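Local coordinates for alkaline phosphatase (Thermus thermophilus, PDB 7KWD), which probably hydrolyses phosphate monoesters as a homodimeric alkaline phosphatase that binds zinc and magnesium, at residues Val314-Ala328 with Asn425-Met439. Numbering follows the deposited sequence.
With ZN (zinc ion), chain E; ZN (zinc ion), chain F.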
loop_
_atom_site.group_PDB
_atom_site.type_symbol
_atom_site.label_atom_id
_atom_site.label_comp_id
_atom_site.label_asym_id
_atom_site.label_seq_id
_atom_site.Cartn_x
_atom_site.Cartn_y
_atom_site.Cartn_z
ATOM N N VAL A 314 0.065 -6.218 -16.822
ATOM C CA VAL A 314 -0.979 -5.972 -15.826
ATOM C C VAL A 314 -0.464 -4.894 -14.881
ATOM O O VAL A 314 0.595 -5.053 -14.260
ATOM C CB VAL A 314 -1.358 -7.247 -15.064
ATOM C CG1 VAL A 314 -2.557 -7.010 -14.166
ATOM C CG2 VAL A 314 -1.664 -8.340 -16.048
ATOM N N VAL A 315 -1.202 -3.795 -14.772
ATOM C CA VAL A 315 -0.693 -2.627 -14.075
ATOM C C VAL A 315 -1.843 -1.887 -13.415
ATOM O O VAL A 315 -2.946 -1.780 -13.974
ATOM C CB VAL A 315 0.062 -1.694 -15.043
ATOM C CG1 VAL A 315 -0.901 -1.081 -16.035
ATOM C CG2 VAL A 315 0.855 -0.627 -14.269
ATOM N N SER A 316 -1.576 -1.361 -12.230
ATOM C CA SER A 316 -2.472 -0.387 -11.624
ATOM C C SER A 316 -2.010 1.012 -12.006
ATOM O O SER A 316 -0.799 1.274 -12.072
ATOM C CB SER A 316 -2.483 -0.531 -10.102
ATOM O OG SER A 316 -3.185 0.572 -9.538
ATOM N N ASP A 317 -2.967 1.930 -12.250
ATOM C CA ASP A 317 -2.557 3.292 -12.610
ATOM C C ASP A 317 -2.302 4.199 -11.414
ATOM O O ASP A 317 -1.616 5.211 -11.564
ATOM C CB ASP A 317 -3.575 3.945 -13.559
ATOM C CG ASP A 317 -4.891 4.230 -12.923
ATOM O OD1 ASP A 317 -5.285 3.587 -11.921
ATOM O OD2 ASP A 317 -5.578 5.122 -13.464
ATOM N N HIS A 318 -2.836 3.859 -10.246
ATOM C CA HIS A 318 -2.564 4.525 -8.976
ATOM C C HIS A 318 -3.438 3.830 -7.932
ATOM O O HIS A 318 -4.403 3.129 -8.271
ATOM C CB HIS A 318 -2.915 6.016 -8.985
ATOM C CG HIS A 318 -4.306 6.245 -9.445
ATOM N ND1 HIS A 318 -5.398 6.061 -8.621
ATOM C CD2 HIS A 318 -4.797 6.515 -10.667
ATOM C CE1 HIS A 318 -6.500 6.251 -9.310
ATOM N NE2 HIS A 318 -6.157 6.545 -10.547
ATOM N N ALA A 319 -3.121 4.079 -6.673
ATOM C CA ALA A 319 -3.933 3.622 -5.572
ATOM C C ALA A 319 -5.042 4.630 -5.278
ATOM O O ALA A 319 -4.906 5.830 -5.539
ATOM C CB ALA A 319 -3.074 3.419 -4.322
ATOM N N THR A 320 -6.140 4.124 -4.707
ATOM C CA THR A 320 -7.263 4.971 -4.322
ATOM C C THR A 320 -7.846 4.493 -3.004
ATOM O O THR A 320 -8.079 3.291 -2.810
ATOM C CB THR A 320 -8.339 4.990 -5.407
ATOM O OG1 THR A 320 -7.758 5.534 -6.572
ATOM C CG2 THR A 320 -9.553 5.861 -4.977
ATOM N N GLY A 321 -8.105 5.453 -2.122
ATOM C CA GLY A 321 -8.648 5.188 -0.816
ATOM C C GLY A 321 -7.667 5.567 0.270
ATOM O O GLY A 321 -7.522 6.750 0.573
ATOM N N VAL A 322 -6.957 4.600 0.861
ATOM C CA VAL A 322 -7.009 3.205 0.494
ATOM C C VAL A 322 -7.779 2.463 1.565
ATOM O O VAL A 322 -7.799 2.896 2.734
ATOM C CB VAL A 322 -5.584 2.614 0.325
ATOM C CG1 VAL A 322 -4.877 3.263 -0.871
ATOM C CG2 VAL A 322 -4.764 2.747 1.580
ATOM N N GLY A 323 -8.384 1.350 1.155
ATOM C CA GLY A 323 -9.288 0.586 1.982
ATOM C C GLY A 323 -8.645 -0.636 2.614
ATOM O O GLY A 323 -8.656 -1.738 2.048
ATOM N N GLY A 324 -8.123 -0.459 3.822
ATOM C CA GLY A 324 -7.319 -1.485 4.468
ATOM C C GLY A 324 -8.100 -2.286 5.495
ATOM O O GLY A 324 -8.806 -1.724 6.348
ATOM N N LEU A 325 -7.973 -3.605 5.386
ATOM C CA LEU A 325 -8.379 -4.498 6.462
ATOM C C LEU A 325 -7.419 -4.300 7.619
ATOM O O LEU A 325 -6.211 -4.483 7.455
ATOM C CB LEU A 325 -8.362 -5.945 5.993
ATOM C CG LEU A 325 -8.899 -6.929 7.038
ATOM C CD1 LEU A 325 -10.459 -6.956 7.138
ATOM C CD2 LEU A 325 -8.363 -8.324 6.684
ATOM N N TYR A 326 -7.942 -3.906 8.782
ATOM C CA TYR A 326 -7.108 -3.435 9.873
ATOM C C TYR A 326 -7.276 -4.309 11.108
ATOM O O TYR A 326 -8.226 -5.077 11.231
ATOM C CB TYR A 326 -7.411 -1.960 10.219
ATOM C CG TYR A 326 -8.829 -1.701 10.698
ATOM C CD1 TYR A 326 -9.213 -2.025 11.996
ATOM C CD2 TYR A 326 -9.769 -1.093 9.859
ATOM C CE1 TYR A 326 -10.531 -1.783 12.431
ATOM C CE2 TYR A 326 -11.056 -0.851 10.287
ATOM C CZ TYR A 326 -11.436 -1.205 11.577
ATOM O OH TYR A 326 -12.734 -0.952 11.972
ATOM N N GLY A 327 -6.314 -4.159 12.018
ATOM C CA GLY A 327 -6.238 -5.035 13.175
ATOM C C GLY A 327 -7.434 -4.826 14.080
ATOM O O GLY A 327 -7.777 -3.694 14.423
ATOM N N ALA A 328 -8.067 -5.929 14.474
ATOM C CA ALA A 328 -9.303 -5.942 15.243
ATOM C C ALA A 328 -9.256 -7.036 16.304
ATOM O O ALA A 328 -8.868 -8.177 16.031
ATOM C CB ALA A 328 -10.498 -6.165 14.318
ATOM N N ASN A 425 -14.090 -4.627 9.564
ATOM C CA ASN A 425 -12.929 -3.863 9.995
ATOM C C ASN A 425 -12.033 -3.473 8.808
ATOM O O ASN A 425 -10.831 -3.760 8.773
ATOM C CB ASN A 425 -12.143 -4.646 11.038
ATOM C CG ASN A 425 -11.835 -6.059 10.609
ATOM O OD1 ASN A 425 -12.729 -6.828 10.261
ATOM N ND2 ASN A 425 -10.553 -6.412 10.631
ATOM N N ILE A 426 -12.641 -2.763 7.854
ATOM C CA ILE A 426 -11.950 -2.152 6.714
ATOM C C ILE A 426 -12.185 -0.642 6.791
ATOM O O ILE A 426 -13.331 -0.182 6.772
ATOM C CB ILE A 426 -12.451 -2.715 5.370
ATOM C CG1 ILE A 426 -12.443 -4.238 5.402
ATOM C CG2 ILE A 426 -11.577 -2.219 4.211
ATOM C CD1 ILE A 426 -13.278 -4.911 4.361
ATOM N N GLY A 427 -11.106 0.124 6.930
ATOM C CA GLY A 427 -11.184 1.564 6.948
ATOM C C GLY A 427 -10.498 2.158 5.727
ATOM O O GLY A 427 -9.919 1.440 4.914
ATOM N N TRP A 428 -10.545 3.494 5.645
ATOM C CA TRP A 428 -10.197 4.218 4.424
ATOM C C TRP A 428 -9.414 5.473 4.776
ATOM O O TRP A 428 -9.811 6.217 5.676
ATOM C CB TRP A 428 -11.453 4.620 3.629
ATOM C CG TRP A 428 -12.239 3.451 3.296
ATOM C CD1 TRP A 428 -13.147 2.839 4.091
ATOM C CD2 TRP A 428 -12.186 2.693 2.084
ATOM N NE1 TRP A 428 -13.676 1.744 3.453
ATOM C CE2 TRP A 428 -13.101 1.625 2.220
ATOM C CE3 TRP A 428 -11.463 2.816 0.900
ATOM C CZ2 TRP A 428 -13.314 0.685 1.217
ATOM C CZ3 TRP A 428 -11.652 1.863 -0.102
ATOM C CH2 TRP A 428 -12.574 0.808 0.066
ATOM N N SER A 429 -8.278 5.669 4.096
ATOM C CA SER A 429 -7.485 6.871 4.316
ATOM C C SER A 429 -8.243 8.115 3.838
ATOM O O SER A 429 -8.066 9.204 4.381
ATOM C CB SER A 429 -6.146 6.810 3.573
ATOM O OG SER A 429 -5.500 5.560 3.655
ATOM N N SER A 430 -9.106 7.956 2.837
ATOM C CA SER A 430 -9.649 9.098 2.119
ATOM C C SER A 430 -10.692 8.555 1.159
ATOM O O SER A 430 -10.877 7.342 1.042
ATOM C CB SER A 430 -8.529 9.844 1.372
ATOM O OG SER A 430 -8.468 9.434 0.009
ATOM N N GLY A 431 -11.394 9.475 0.493
ATOM C CA GLY A 431 -12.210 9.119 -0.648
ATOM C C GLY A 431 -11.525 9.416 -1.982
ATOM O O GLY A 431 -12.184 9.428 -3.030
ATOM N N GLN A 432 -10.212 9.643 -1.974
ATOM C CA GLN A 432 -9.482 10.092 -3.157
ATOM C C GLN A 432 -8.287 9.182 -3.461
ATOM O O GLN A 432 -7.964 8.267 -2.709
ATOM C CB GLN A 432 -9.006 11.545 -2.947
ATOM C CG GLN A 432 -10.141 12.554 -2.826
ATOM C CD GLN A 432 -10.621 12.720 -1.386
ATOM O OE1 GLN A 432 -11.585 12.079 -0.985
ATOM N NE2 GLN A 432 -9.935 13.559 -0.606
ATOM N N HIS A 433 -7.611 9.460 -4.584
ATOM C CA HIS A 433 -6.373 8.753 -4.919
ATOM C C HIS A 433 -5.297 9.023 -3.871
ATOM O O HIS A 433 -5.314 10.039 -3.169
ATOM C CB HIS A 433 -5.815 9.201 -6.261
ATOM C CG HIS A 433 -6.787 9.094 -7.375
ATOM N ND1 HIS A 433 -6.518 9.566 -8.640
ATOM C CD2 HIS A 433 -8.040 8.578 -7.419
ATOM C CE1 HIS A 433 -7.567 9.354 -9.419
ATOM N NE2 HIS A 433 -8.501 8.771 -8.699
ATOM N N THR A 434 -4.352 8.107 -3.775
ATOM C CA THR A 434 -3.195 8.275 -2.906
ATOM C C THR A 434 -1.919 8.136 -3.727
ATOM O O THR A 434 -1.942 7.793 -4.911
ATOM C CB THR A 434 -3.196 7.271 -1.747
ATOM O OG1 THR A 434 -3.019 5.940 -2.269
ATOM C CG2 THR A 434 -4.509 7.336 -0.944
ATOM N N ALA A 435 -0.798 8.423 -3.076
ATOM C CA ALA A 435 0.498 8.561 -3.730
ATOM C C ALA A 435 1.322 7.276 -3.741
ATOM O O ALA A 435 2.432 7.257 -4.294
ATOM C CB ALA A 435 1.323 9.631 -3.019
ATOM N N SER A 436 0.825 6.228 -3.138
ATOM C CA SER A 436 1.552 4.969 -3.033
ATOM C C SER A 436 2.032 4.459 -4.398
ATOM O O SER A 436 1.265 4.459 -5.376
ATOM C CB SER A 436 0.617 3.920 -2.403
ATOM O OG SER A 436 1.144 2.615 -2.597
ATOM N N PRO A 437 3.221 3.893 -4.480
ATOM C CA PRO A 437 3.557 3.107 -5.679
ATOM C C PRO A 437 2.689 1.855 -5.756
ATOM O O PRO A 437 2.225 1.334 -4.739
ATOM C CB PRO A 437 5.037 2.769 -5.490
ATOM C CG PRO A 437 5.307 2.962 -4.035
ATOM C CD PRO A 437 4.346 3.999 -3.543
ATOM N N VAL A 438 2.429 1.392 -6.980
ATOM C CA VAL A 438 1.458 0.328 -7.202
ATOM C C VAL A 438 2.009 -0.710 -8.181
ATOM O O VAL A 438 3.108 -0.585 -8.721
ATOM C CB VAL A 438 0.110 0.885 -7.708
ATOM C CG1 VAL A 438 -0.544 1.680 -6.585
ATOM C CG2 VAL A 438 0.350 1.745 -8.939
ATOM N N MET A 439 1.196 -1.741 -8.383
ATOM C CA MET A 439 1.597 -2.961 -9.073
ATOM C C MET A 439 1.928 -2.752 -10.543
ATOM O O MET A 439 1.201 -2.096 -11.281
ATOM C CB MET A 439 0.460 -3.964 -8.972
ATOM C CG MET A 439 0.619 -5.216 -9.797
ATOM S SD MET A 439 -0.830 -6.270 -9.618
ATOM C CE MET A 439 -2.003 -5.497 -10.636
HETATM ZN ZN ZN E . -7.286 5.943 -12.394
HETATM ZN ZN ZN F . -10.443 8.024 -9.350
HETATM O O HOH W 1 -0.690 5.898 -6.371
#
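His318 and His433 stack face to face at the metal centre of the alkaline phosphatase fold, where antiparallel ladders join the broken strand 310-325 to the segment 425-439. Their ring centroids lie 3.7 Å apart with the planes at 23°, CE1 of His318 sitting over the centre of the His433 ring. Each ring serves a different zinc: His318 NE2 and Asp317 OD2 bind one, completed by Asp47 and Ser95, the predicted phosphoserine nucleophile, while His433 NE2 shares the other with Asp275 and His279. Through its other ring nitrogen, ND1, His318 donates in its ring plane to Ala319 O, which takes Thr434 N from the other face of its carbonyl; the zinc on NE2 and this ND1 bond together fix the rotation of the imidazole.

Among the backbone bonds, Gly324 and Gly427 form a hydrogen-bonded pair, and Ser316 N reaches Met439 O at 3.0 Å. At the cis peptide between Gly321 and Val322, Ser430 OG donates to a lone pair of Gly321 O, 2.9 Å away.

Two CH-pi contacts add to the bonds of the ladder 323-325 with 426-428. Gly323 CA lies 3.4 Å from the centroid of the six-membered Trp428 ring, where a side chain would clash. The Tyr326 ring, turned under Asn425 by its chi1 of 62°, receives Asn425 CB over its face; an alanine here would probably leave that CB without its aromatic floor and Gln415 without the hydroxyl it bonds. Asn425 ND2 meets Tyr326 O at 2.7 Å, within both the amide and carbonyl planes.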